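Local structure of methyl-accepting chemotaxis sensory transducer (Anaeromyxobacter dehalogenans, 4K08) at residues E16-L21 with E45-L50; W59-E64 with G134-S139; E64-M69 with G78-G83; V108-P113 with V121-F126. The protein is a chemotaxis transducer whose periplasmic, PAS-like Cache domain, the part described here, probably senses small molecules and relays their presence to the chemotaxis machinery. All coordinates share one frame; numbering follows the deposited sequence.

How the interactions relate
Interactions 2, 3 and 4 all reach one antiparallel sheet, and interaction 1 packs two helices over it. Along the chain interaction 1 closes first; interaction 2 pairs strand 59-62 with strand 135-142, and the loop it closes encloses interactions 3 and 4. Interaction 3 lies about 9 Å from interaction 2, centre to centre, shares Glu-64 with it and includes the outermost strand 67-69. Interaction 4, pairing the other outermost strand, 105-113, with 120-130, has its centre about 15 Å from that of interaction 2. Interactions 1 and 4 lie on opposite sides of the chain's centre, their centres about 20 Å apart. Together they describe a PAS-like sensor domain with its helical layer and probable ligand pocket.

Interaction 1. Residues E16-L21 with E45-L50; sequences EAAHGL and EALRAL
Leu-21 on helix 5-30 reaches across to Leu-47 of helix 36-49 and Leu-50 just after it, and this leucine cluster makes most of the contact. The segments run nearly antiparallel, their axes 153° apart and 10.9 Å from each other at closest approach. That separation calls for long, branched side chains between the backbones, which is why leucine suits the middle of the interface. A chi1 of 156° sets Leu-21 CG anti to the backbone N, and chi2 (-175°) places CD1 among three partners. CD1 meets Leu-50 CD1 tip to tip at 3.7 Å, lies 3.9 Å from Leu-47 CD2, and touches Ala-46 CB at 4.0 Å. Alanine fits here because a methyl is enough to meet the tip of a leucine reaching over from the other helix. Leu-47, whose side chain crosses that of Leu-21 obliquely, also uses its CD2 methyl on a second partner, Ala-18 CB, at 3.8 Å. The small Ala-18 lets the branched end of Leu-47 settle close to helix 5-30. Leu-50, just past the helix, adds a more exposed flank. The contact is wholly apolar. Beneath it, Ala-18 and Leu-47 both rest on Phe-58, Ala-18 also meets Val-137 of strand 135-142, and Leu-47 packs on Val-60 and Met-69, so the two helices lie together across strands 59-62, 67-69 and 135-142.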
# COMPACT_ATOMS: atom_id res chain seq x y z
N GLU A 16 7.92 4.90 -2.97
CA GLU A 16 8.37 6.22 -2.55
C GLU A 16 7.74 7.31 -3.41
O GLU A 16 7.44 8.40 -2.92
CB GLU A 16 9.90 6.31 -2.57
CG GLU A 16 10.50 5.95 -1.26
CD GLU A 16 10.06 6.93 -0.16
OE1 GLU A 16 10.27 8.17 -0.32
OE2 GLU A 16 9.49 6.44 0.86
N ALA A 17 7.51 7.01 -4.68
CA ALA A 17 6.78 7.95 -5.53
C ALA A 17 5.38 8.19 -5.00
O ALA A 17 4.92 9.33 -4.97
CB ALA A 17 6.73 7.46 -6.97
N ALA A 18 4.71 7.10 -4.60
CA ALA A 18 3.35 7.16 -4.05
C ALA A 18 3.37 7.95 -2.73
O ALA A 18 2.46 8.72 -2.44
CB ALA A 18 2.80 5.76 -3.81
N HIS A 19 4.44 7.78 -1.95
CA HIS A 19 4.59 8.56 -0.70
C HIS A 19 4.67 10.07 -1.05
O HIS A 19 4.04 10.91 -0.41
CB HIS A 19 5.83 8.10 0.08
CG HIS A 19 5.83 8.55 1.51
ND1 HIS A 19 6.91 9.18 2.10
CD2 HIS A 19 4.88 8.46 2.48
CE1 HIS A 19 6.61 9.46 3.36
NE2 HIS A 19 5.39 9.03 3.61
N GLY A 20 5.43 10.40 -2.09
CA GLY A 20 5.55 11.77 -2.56
C GLY A 20 4.23 12.41 -2.98
O GLY A 20 3.93 13.56 -2.63
N LEU A 21 3.46 11.67 -3.77
CA LEU A 21 2.14 12.09 -4.21
C LEU A 21 1.22 12.34 -3.01
O LEU A 21 0.53 13.36 -2.95
CB LEU A 21 1.61 10.99 -5.13
CG LEU A 21 0.18 10.62 -5.47
CD1 LEU A 21 0.30 9.33 -6.37
CD2 LEU A 21 -0.72 10.39 -4.32
N GLU A 45 -7.67 9.08 -5.76
CA GLU A 45 -7.98 9.07 -7.18
C GLU A 45 -6.71 8.75 -8.01
O GLU A 45 -6.76 7.92 -8.92
CB GLU A 45 -8.56 10.43 -7.61
CG GLU A 45 -8.69 10.62 -9.09
CD GLU A 45 -9.19 12.02 -9.43
OE1 GLU A 45 -8.64 13.05 -8.92
OE2 GLU A 45 -10.15 12.10 -10.22
N ALA A 46 -5.58 9.37 -7.67
CA ALA A 46 -4.33 9.11 -8.36
C ALA A 46 -3.87 7.64 -8.06
O ALA A 46 -3.57 6.89 -8.98
CB ALA A 46 -3.26 10.12 -7.94
N LEU A 47 -3.88 7.23 -6.80
CA LEU A 47 -3.48 5.85 -6.48
C LEU A 47 -4.37 4.79 -7.07
O LEU A 47 -3.90 3.71 -7.44
CB LEU A 47 -3.38 5.65 -4.96
CG LEU A 47 -2.27 6.51 -4.33
CD1 LEU A 47 -2.40 6.57 -2.78
CD2 LEU A 47 -0.90 6.01 -4.76
N ARG A 48 -5.66 5.06 -7.15
CA ARG A 48 -6.60 4.11 -7.75
C ARG A 48 -6.34 3.96 -9.28
O ARG A 48 -6.49 2.86 -9.85
CB ARG A 48 -8.03 4.57 -7.52
CG ARG A 48 -9.08 3.63 -8.08
CD ARG A 48 -10.51 4.13 -7.76
NE ARG A 48 -11.48 3.28 -8.44
CZ ARG A 48 -12.03 3.56 -9.62
NH1 ARG A 48 -11.78 4.72 -10.25
NH2 ARG A 48 -12.84 2.67 -10.16
N ALA A 49 -5.95 5.05 -9.91
CA ALA A 49 -5.83 5.11 -11.38
C ALA A 49 -4.47 4.60 -11.86
O ALA A 49 -4.38 4.07 -12.95
CB ALA A 49 -6.10 6.59 -11.91
N LEU A 50 -3.42 4.76 -11.05
CA LEU A 50 -2.04 4.43 -11.46
C LEU A 50 -1.75 2.92 -11.46
O LEU A 50 -2.23 2.18 -10.58
CB LEU A 50 -1.04 5.13 -10.50
CG LEU A 50 -0.94 6.67 -10.67
CD1 LEU A 50 -0.23 7.32 -9.46
CD2 LEU A 50 -0.24 7.06 -12.03

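Interaction 2. Residues W59-E64 with G134-S139; sequences WVNDLE and GWVVGS
Trp-59 lays its indole over Gly-138 of the antiparallel neighbour strand. From CB, chi1 of 73° sets CG between the backbone N and the carbonyl carbon, and the ring extends from there over the next strand. CD2 and CE3 come above the carbonyl oxygen of Gly-138, with CE3 3.4 Å from Gly-138 O. CZ3 meets Gly-138 C and Ser-139 N, and CH2 touches the same two atoms from slightly farther off. CE2 and CZ2 cover Gly-138 CA, which makes a CH-pi contact 3.7 Å from the centroid of the six-membered ring of Trp-59. A side chain at Gly-138 would collide with CZ2, hence the glycine. At the ring's edge NE1 donates in plane to Asn-61 OD1 (3.0 Å), while Asn-61 ND2 gives a hydrogen bond to Asp-62 O; the two bonds fix the rotation of the buried amide.

Beneath these groups Trp-59 with Gly-138 and Asn-61 with Val-136 are hydrogen-bonded pairs, the shortest bond being Val-136 N to Asn-61 O at 2.6 Å. On the other face of the sheet Val-60 CG1 sits over the Trp-135 ring, 3.8 Å from the centroid of its five-membered ring. Helix 36-49 covers this face at Val-60 and Trp-135; helix 92-103 covers the opposite one at Asn-61 and Val-136. Such pairing of the first and last strands, adjacent in the interior of a five-stranded antiparallel sheet of order 2-1-5-4-3, is typical of the PAS-like fold.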
# COMPACT_ATOMS: atom_id res chain seq x y z
N TRP A 59 -2.03 0.08 -2.86
CA TRP A 59 -3.24 0.10 -2.07
C TRP A 59 -2.99 1.00 -0.86
O TRP A 59 -1.85 1.33 -0.55
CB TRP A 59 -3.63 -1.32 -1.54
CG TRP A 59 -2.68 -1.76 -0.41
CD1 TRP A 59 -2.83 -1.53 0.97
CD2 TRP A 59 -1.43 -2.45 -0.56
NE1 TRP A 59 -1.76 -2.08 1.65
CE2 TRP A 59 -0.86 -2.60 0.76
CE3 TRP A 59 -0.72 -2.95 -1.66
CZ2 TRP A 59 0.36 -3.24 0.98
CZ3 TRP A 59 0.54 -3.61 -1.42
CH2 TRP A 59 1.05 -3.74 -0.11
N VAL A 60 -4.06 1.39 -0.18
CA VAL A 60 -3.94 2.18 1.01
C VAL A 60 -4.77 1.51 2.10
O VAL A 60 -5.94 1.18 1.88
CB VAL A 60 -4.47 3.62 0.80
CG1 VAL A 60 -4.38 4.40 2.16
CG2 VAL A 60 -3.70 4.33 -0.35
N ASN A 61 -4.17 1.30 3.27
CA ASN A 61 -4.98 0.95 4.43
C ASN A 61 -4.64 1.87 5.60
O ASN A 61 -3.65 2.58 5.53
CB ASN A 61 -4.84 -0.54 4.81
CG ASN A 61 -3.42 -0.92 5.26
OD1 ASN A 61 -2.59 -1.37 4.46
ND2 ASN A 61 -3.16 -0.78 6.56
N ASP A 62 -5.46 1.86 6.65
CA ASP A 62 -5.16 2.72 7.83
C ASP A 62 -4.64 1.87 8.97
O ASP A 62 -4.32 0.67 8.78
CB ASP A 62 -6.36 3.58 8.30
CG ASP A 62 -7.54 2.76 8.86
OD1 ASP A 62 -7.39 1.58 9.31
OD2 ASP A 62 -8.66 3.32 8.84
N LEU A 63 -4.54 2.48 10.15
CA LEU A 63 -3.81 1.84 11.25
C LEU A 63 -4.64 0.89 12.10
O LEU A 63 -4.08 0.16 12.92
CB LEU A 63 -3.14 2.93 12.13
CG LEU A 63 -2.13 3.78 11.33
CD1 LEU A 63 -1.57 4.89 12.22
CD2 LEU A 63 -1.00 2.94 10.74
N GLU A 64 -5.95 0.86 11.89
CA GLU A 64 -6.82 -0.06 12.64
C GLU A 64 -6.32 -1.53 12.66
O GLU A 64 -6.27 -2.12 13.73
CB GLU A 64 -8.28 0.06 12.17
CG GLU A 64 -9.29 -0.69 13.07
CD GLU A 64 -10.75 -0.46 12.65
OE1 GLU A 64 -11.03 0.50 11.87
OE2 GLU A 64 -11.61 -1.26 13.08
N GLY A 134 -2.98 8.77 9.14
CA GLY A 134 -2.99 7.40 9.65
C GLY A 134 -3.03 6.40 8.48
O GLY A 134 -3.66 5.34 8.60
N TRP A 135 -2.40 6.75 7.35
CA TRP A 135 -2.38 5.86 6.18
C TRP A 135 -1.12 4.99 6.09
O TRP A 135 -0.02 5.42 6.46
CB TRP A 135 -2.44 6.68 4.88
CG TRP A 135 -3.78 7.17 4.57
CD1 TRP A 135 -4.90 7.07 5.35
CD2 TRP A 135 -4.18 7.81 3.37
NE1 TRP A 135 -5.97 7.64 4.70
CE2 TRP A 135 -5.56 8.08 3.48
CE3 TRP A 135 -3.50 8.16 2.19
CZ2 TRP A 135 -6.28 8.72 2.45
CZ3 TRP A 135 -4.21 8.78 1.18
CH2 TRP A 135 -5.58 9.07 1.32
N VAL A 136 -1.30 3.80 5.53
CA VAL A 136 -0.18 2.98 5.09
C VAL A 136 -0.34 2.85 3.58
O VAL A 136 -1.42 2.50 3.13
CB VAL A 136 -0.24 1.57 5.73
CG1 VAL A 136 0.87 0.62 5.13
CG2 VAL A 136 -0.11 1.69 7.27
N VAL A 137 0.70 3.14 2.82
CA VAL A 137 0.64 3.02 1.35
C VAL A 137 1.62 1.94 0.92
O VAL A 137 2.76 1.90 1.44
CB VAL A 137 1.01 4.37 0.66
CG1 VAL A 137 0.79 4.29 -0.86
CG2 VAL A 137 0.20 5.51 1.29
N GLY A 138 1.20 1.02 0.05
CA GLY A 138 2.04 -0.13 -0.26
C GLY A 138 1.98 -0.52 -1.72
O GLY A 138 1.05 -0.14 -2.45
N SER A 139 2.99 -1.29 -2.15
CA SER A 139 2.98 -1.96 -3.45
C SER A 139 3.95 -3.12 -3.31
O SER A 139 4.87 -3.05 -2.48
CB SER A 139 3.42 -1.03 -4.60
OG SER A 139 3.27 -1.67 -5.86

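Interaction 3. Residues E64-M69 with G78-G83; sequences EPRMVM and GQDLSG
Glu-64 and Asp-80 bring their carboxylates close, Glu-64 OE2 lying 3.9 Å from Asp-80 OD2, and a water donates to both oxygens, probably easing the repulsion. Pro-65, after a cis peptide bond, accepts from Leu-81 N at its carbonyl O (2.8 Å) and rests its ring on Leu-81 CB. Arg-66 turns at chi3 (-65°), and its guanidinium forms a side-on salt bridge with Glu-64, NE to OE1 at 2.7 Å and NH2 to OE2. Its NH1 donates to Gly-78 O at 2.7 Å, while the backbone N of Asp-80 lies over one guanidinium face. An alanine at Arg-66 would probably leave Glu-64 beside Asp-80 without a balancing charge and Gly-78 O without this donor. Met-67, a selenomethionine, bonds through its backbone both ways: its N gives to Gln-79 O at 3.0 Å, and its O accepts from Gly-78 N. Its CE meets Leu-81 CD1 at 3.8 Å, where flexible apolar chains fit against each other and Phe-93. Gly-78 suits its positive phi. Asp-80 OD1 accepts from Ser-82 N, an Asx turn, and from Ser-82 OG on the same carboxylate face, shaping the loop at the sheet's edge strand, near the probable pocket of this PAS-like domain.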
# COMPACT_ATOMS: atom_id res chain seq x y z
N GLU A 64 -5.95 0.86 11.89
CA GLU A 64 -6.82 -0.06 12.64
C GLU A 64 -6.32 -1.53 12.66
O GLU A 64 -6.27 -2.12 13.73
CB GLU A 64 -8.28 0.06 12.17
CG GLU A 64 -9.29 -0.69 13.07
CD GLU A 64 -10.75 -0.46 12.65
OE1 GLU A 64 -11.03 0.50 11.87
OE2 GLU A 64 -11.61 -1.26 13.08
N PRO A 65 -5.93 -2.14 11.50
CA PRO A 65 -5.96 -1.70 10.08
C PRO A 65 -7.31 -1.92 9.44
O PRO A 65 -7.96 -2.92 9.69
CB PRO A 65 -4.91 -2.57 9.38
CG PRO A 65 -4.90 -3.92 10.19
CD PRO A 65 -5.31 -3.48 11.67
N ARG A 66 -7.71 -0.97 8.60
CA ARG A 66 -8.94 -1.06 7.85
C ARG A 66 -8.60 -0.60 6.40
O ARG A 66 -7.78 0.31 6.22
CB ARG A 66 -10.01 -0.15 8.48
CG ARG A 66 -11.42 -0.14 7.78
CD ARG A 66 -12.51 0.60 8.70
NE ARG A 66 -12.76 -0.14 9.96
CZ ARG A 66 -13.72 -1.04 10.11
NH1 ARG A 66 -14.54 -1.34 9.10
NH2 ARG A 66 -13.92 -1.64 11.30
N MSE A 67 -9.21 -1.23 5.41
CA MSE A 67 -8.85 -0.90 4.02
C MSE A 67 -9.47 0.48 3.67
O MSE A 67 -10.67 0.71 3.90
CB MSE A 67 -9.37 -1.93 3.02
CG MSE A 67 -8.84 -1.67 1.61
SE MSE A 67 -6.88 -2.00 1.52
CE MSE A 67 -6.85 -3.93 1.50
N VAL A 68 -8.63 1.36 3.14
CA VAL A 68 -9.08 2.66 2.59
C VAL A 68 -9.39 2.54 1.09
O VAL A 68 -10.49 2.91 0.68
CB VAL A 68 -8.05 3.78 2.83
CG1 VAL A 68 -8.52 5.15 2.23
CG2 VAL A 68 -7.79 3.95 4.34
N MSE A 69 -8.44 2.01 0.31
CA MSE A 69 -8.59 1.84 -1.14
C MSE A 69 -7.69 0.73 -1.65
O MSE A 69 -6.46 0.82 -1.55
CB MSE A 69 -8.21 3.14 -1.90
CG MSE A 69 -8.71 3.23 -3.33
SE MSE A 69 -7.63 2.13 -4.57
CE MSE A 69 -5.96 3.02 -4.16
N GLY A 78 -13.05 -0.36 3.10
CA GLY A 78 -13.77 -0.13 4.34
C GLY A 78 -13.83 -1.34 5.28
O GLY A 78 -14.34 -1.23 6.41
N GLN A 79 -13.33 -2.50 4.84
CA GLN A 79 -13.34 -3.71 5.71
C GLN A 79 -12.24 -3.69 6.80
O GLN A 79 -11.09 -3.28 6.56
CB GLN A 79 -13.24 -5.00 4.88
CG GLN A 79 -14.40 -5.21 3.87
CD GLN A 79 -15.77 -5.40 4.57
OE1 GLN A 79 -15.84 -5.95 5.67
NE2 GLN A 79 -16.85 -4.93 3.92
N ASP A 80 -12.61 -4.13 8.00
CA ASP A 80 -11.63 -4.35 9.06
C ASP A 80 -10.62 -5.45 8.62
O ASP A 80 -11.04 -6.56 8.25
CB ASP A 80 -12.40 -4.80 10.31
CG ASP A 80 -11.50 -4.97 11.56
OD1 ASP A 80 -10.27 -4.90 11.46
OD2 ASP A 80 -12.07 -5.14 12.68
N LEU A 81 -9.33 -5.15 8.68
CA LEU A 81 -8.32 -6.09 8.22
C LEU A 81 -7.60 -6.73 9.41
O LEU A 81 -6.69 -7.52 9.20
CB LEU A 81 -7.28 -5.40 7.31
CG LEU A 81 -7.88 -4.69 6.07
CD1 LEU A 81 -6.82 -3.79 5.33
CD2 LEU A 81 -8.52 -5.68 5.10
N SER A 82 -7.96 -6.37 10.65
CA SER A 82 -7.22 -6.95 11.75
C SER A 82 -7.61 -8.45 11.70
O SER A 82 -8.66 -8.85 11.24
CB SER A 82 -7.56 -6.31 13.11
OG SER A 82 -8.94 -6.30 13.31
N GLY A 83 -6.78 -9.32 12.05
CA GLY A 83 -7.25 -10.68 11.73
C GLY A 83 -7.41 -11.18 10.24
O GLY A 83 -7.75 -12.35 10.04
O HOH W 1 -10.70 -3.41 14.56

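Interaction 4. Residues V108-P113 with V121-F126; sequences VDYLWP and VPKISF. With ACT (acetate ion), chain C.
The hydroxyl of Tyr-110 takes a hydrogen bond from Ser-125 OG at 2.6 Å and gives one to OXT of an acetate at 2.5 Å. The same acetate oxygen, in plane at the edge of the tyrosine ring, accepts from Lys-123 NZ at 2.7 Å. Lysine suits this place because its chain, with CG anti to the backbone N (chi1 -170°) and extended beyond, carries the ammonium to the carboxylate, whose charge it would balance; Tyr-142 OH is its second partner. Trp-112 forms a flat wall: acetate O stands 3.1 Å above one ring face, and Pro-113 CD lies against the opposite one. Tyr-84 and His-70 meet this indole, and Trp-112 CB touches Lys-123 CD at 3.9 Å. An alanine at Trp-112 would probably open a gap beside the acetate and leave Tyr-84 and His-70 without the ring they pack on.

Six backbone bonds hold the strands, two each between Val-108 and Ser-125, Tyr-110 and Lys-123, and Trp-112 and Val-121. Pro-122 costs no bond to strand 105-113, since it faces Leu-111 in a non-hydrogen-bonded pair, its CD 3.9 Å from Leu-111 CD2. Tyr-57 OH and His-70 NE2 also hydrogen-bond the acetate. The ion probably came from the crystallisation liquor, yet this hairpin, with Tyr-110, Lys-123 and Ser-125 on one face and Trp-112 walling the acetate, is consistent with the ligand pocket of a PAS-like Cache sensor domain.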
# COMPACT_ATOMS: atom_id res chain seq x y z
N VAL A 108 7.56 -6.39 3.65
CA VAL A 108 6.83 -7.45 4.34
C VAL A 108 6.48 -8.45 3.24
O VAL A 108 6.02 -8.04 2.14
CB VAL A 108 5.50 -6.96 5.02
CG1 VAL A 108 4.71 -8.15 5.59
CG2 VAL A 108 5.78 -5.93 6.13
N ASP A 109 6.69 -9.74 3.52
CA ASP A 109 6.36 -10.78 2.57
C ASP A 109 5.13 -11.56 3.03
O ASP A 109 4.87 -11.67 4.21
CB ASP A 109 7.57 -11.67 2.23
CG ASP A 109 8.24 -12.22 3.45
OD1 ASP A 109 7.56 -12.77 4.35
OD2 ASP A 109 9.49 -12.12 3.50
N TYR A 110 4.34 -12.04 2.08
CA TYR A 110 3.08 -12.71 2.39
C TYR A 110 2.57 -13.27 1.07
O TYR A 110 3.23 -13.11 0.03
CB TYR A 110 2.02 -11.71 2.98
CG TYR A 110 1.81 -10.46 2.12
CD1 TYR A 110 2.73 -9.42 2.15
CD2 TYR A 110 0.70 -10.34 1.26
CE1 TYR A 110 2.54 -8.25 1.35
CE2 TYR A 110 0.51 -9.15 0.44
CZ TYR A 110 1.44 -8.14 0.50
OH TYR A 110 1.29 -7.00 -0.27
N LEU A 111 1.41 -13.92 1.11
CA LEU A 111 0.79 -14.52 -0.05
C LEU A 111 -0.42 -13.69 -0.46
O LEU A 111 -1.31 -13.42 0.37
CB LEU A 111 0.31 -15.95 0.26
CG LEU A 111 1.39 -16.94 0.73
CD1 LEU A 111 0.77 -18.11 1.56
CD2 LEU A 111 2.14 -17.44 -0.55
N TRP A 112 -0.51 -13.36 -1.74
CA TRP A 112 -1.57 -12.50 -2.28
C TRP A 112 -1.73 -12.80 -3.77
O TRP A 112 -0.74 -13.05 -4.47
CB TRP A 112 -1.23 -11.01 -2.10
CG TRP A 112 -2.47 -10.15 -2.26
CD1 TRP A 112 -2.98 -9.58 -3.42
CD2 TRP A 112 -3.33 -9.75 -1.19
NE1 TRP A 112 -4.13 -8.85 -3.10
CE2 TRP A 112 -4.36 -8.95 -1.74
CE3 TRP A 112 -3.33 -9.99 0.20
CZ2 TRP A 112 -5.40 -8.40 -0.96
CZ3 TRP A 112 -4.37 -9.42 1.00
CH2 TRP A 112 -5.40 -8.65 0.40
N PRO A 113 -2.98 -12.82 -4.26
CA PRO A 113 -3.16 -13.12 -5.69
C PRO A 113 -2.63 -12.03 -6.63
O PRO A 113 -2.51 -10.84 -6.29
CB PRO A 113 -4.68 -13.24 -5.87
CG PRO A 113 -5.31 -12.69 -4.60
CD PRO A 113 -4.25 -12.62 -3.53
N VAL A 121 -0.18 -16.02 -4.09
CA VAL A 121 1.16 -16.47 -4.44
C VAL A 121 2.14 -15.57 -3.72
O VAL A 121 1.72 -14.53 -3.21
CB VAL A 121 1.40 -16.44 -5.95
CG1 VAL A 121 0.38 -17.34 -6.68
CG2 VAL A 121 1.32 -14.96 -6.46
N PRO A 122 3.43 -15.98 -3.63
CA PRO A 122 4.41 -15.20 -2.88
C PRO A 122 4.60 -13.79 -3.39
O PRO A 122 4.82 -13.55 -4.59
CB PRO A 122 5.71 -16.04 -3.00
CG PRO A 122 5.19 -17.47 -3.10
CD PRO A 122 3.96 -17.32 -4.01
N LYS A 123 4.53 -12.86 -2.45
CA LYS A 123 4.62 -11.44 -2.74
C LYS A 123 5.54 -10.78 -1.73
O LYS A 123 5.58 -11.15 -0.54
CB LYS A 123 3.21 -10.81 -2.71
CG LYS A 123 3.15 -9.35 -3.25
CD LYS A 123 1.68 -8.91 -3.54
CE LYS A 123 1.62 -7.43 -4.06
NZ LYS A 123 0.20 -7.04 -4.40
N ILE A 124 6.30 -9.79 -2.20
CA ILE A 124 7.14 -8.99 -1.33
C ILE A 124 6.76 -7.52 -1.54
O ILE A 124 6.91 -6.99 -2.65
CB ILE A 124 8.67 -9.20 -1.61
CG1 ILE A 124 9.06 -10.69 -1.41
CG2 ILE A 124 9.48 -8.31 -0.70
CD1 ILE A 124 10.51 -11.00 -1.80
N SER A 125 6.24 -6.87 -0.50
CA SER A 125 5.78 -5.49 -0.65
C SER A 125 6.59 -4.51 0.18
O SER A 125 7.05 -4.84 1.30
CB SER A 125 4.30 -5.38 -0.27
OG SER A 125 3.49 -6.04 -1.24
N PHE A 126 6.81 -3.32 -0.37
CA PHE A 126 7.27 -2.21 0.44
C PHE A 126 6.08 -1.36 0.92
O PHE A 126 5.25 -0.91 0.09
CB PHE A 126 8.26 -1.33 -0.31
CG PHE A 126 9.07 -0.42 0.59
CD1 PHE A 126 10.12 -0.94 1.37
CD2 PHE A 126 8.78 0.93 0.68
CE1 PHE A 126 10.87 -0.12 2.21
CE2 PHE A 126 9.52 1.77 1.52
CZ PHE A 126 10.57 1.24 2.29
C ACT C . -1.79 -6.41 -1.52
O ACT C . -2.64 -6.21 -2.47
OXT ACT C . -0.67 -6.91 -1.82
CH3 ACT C . -2.05 -6.08 -0.05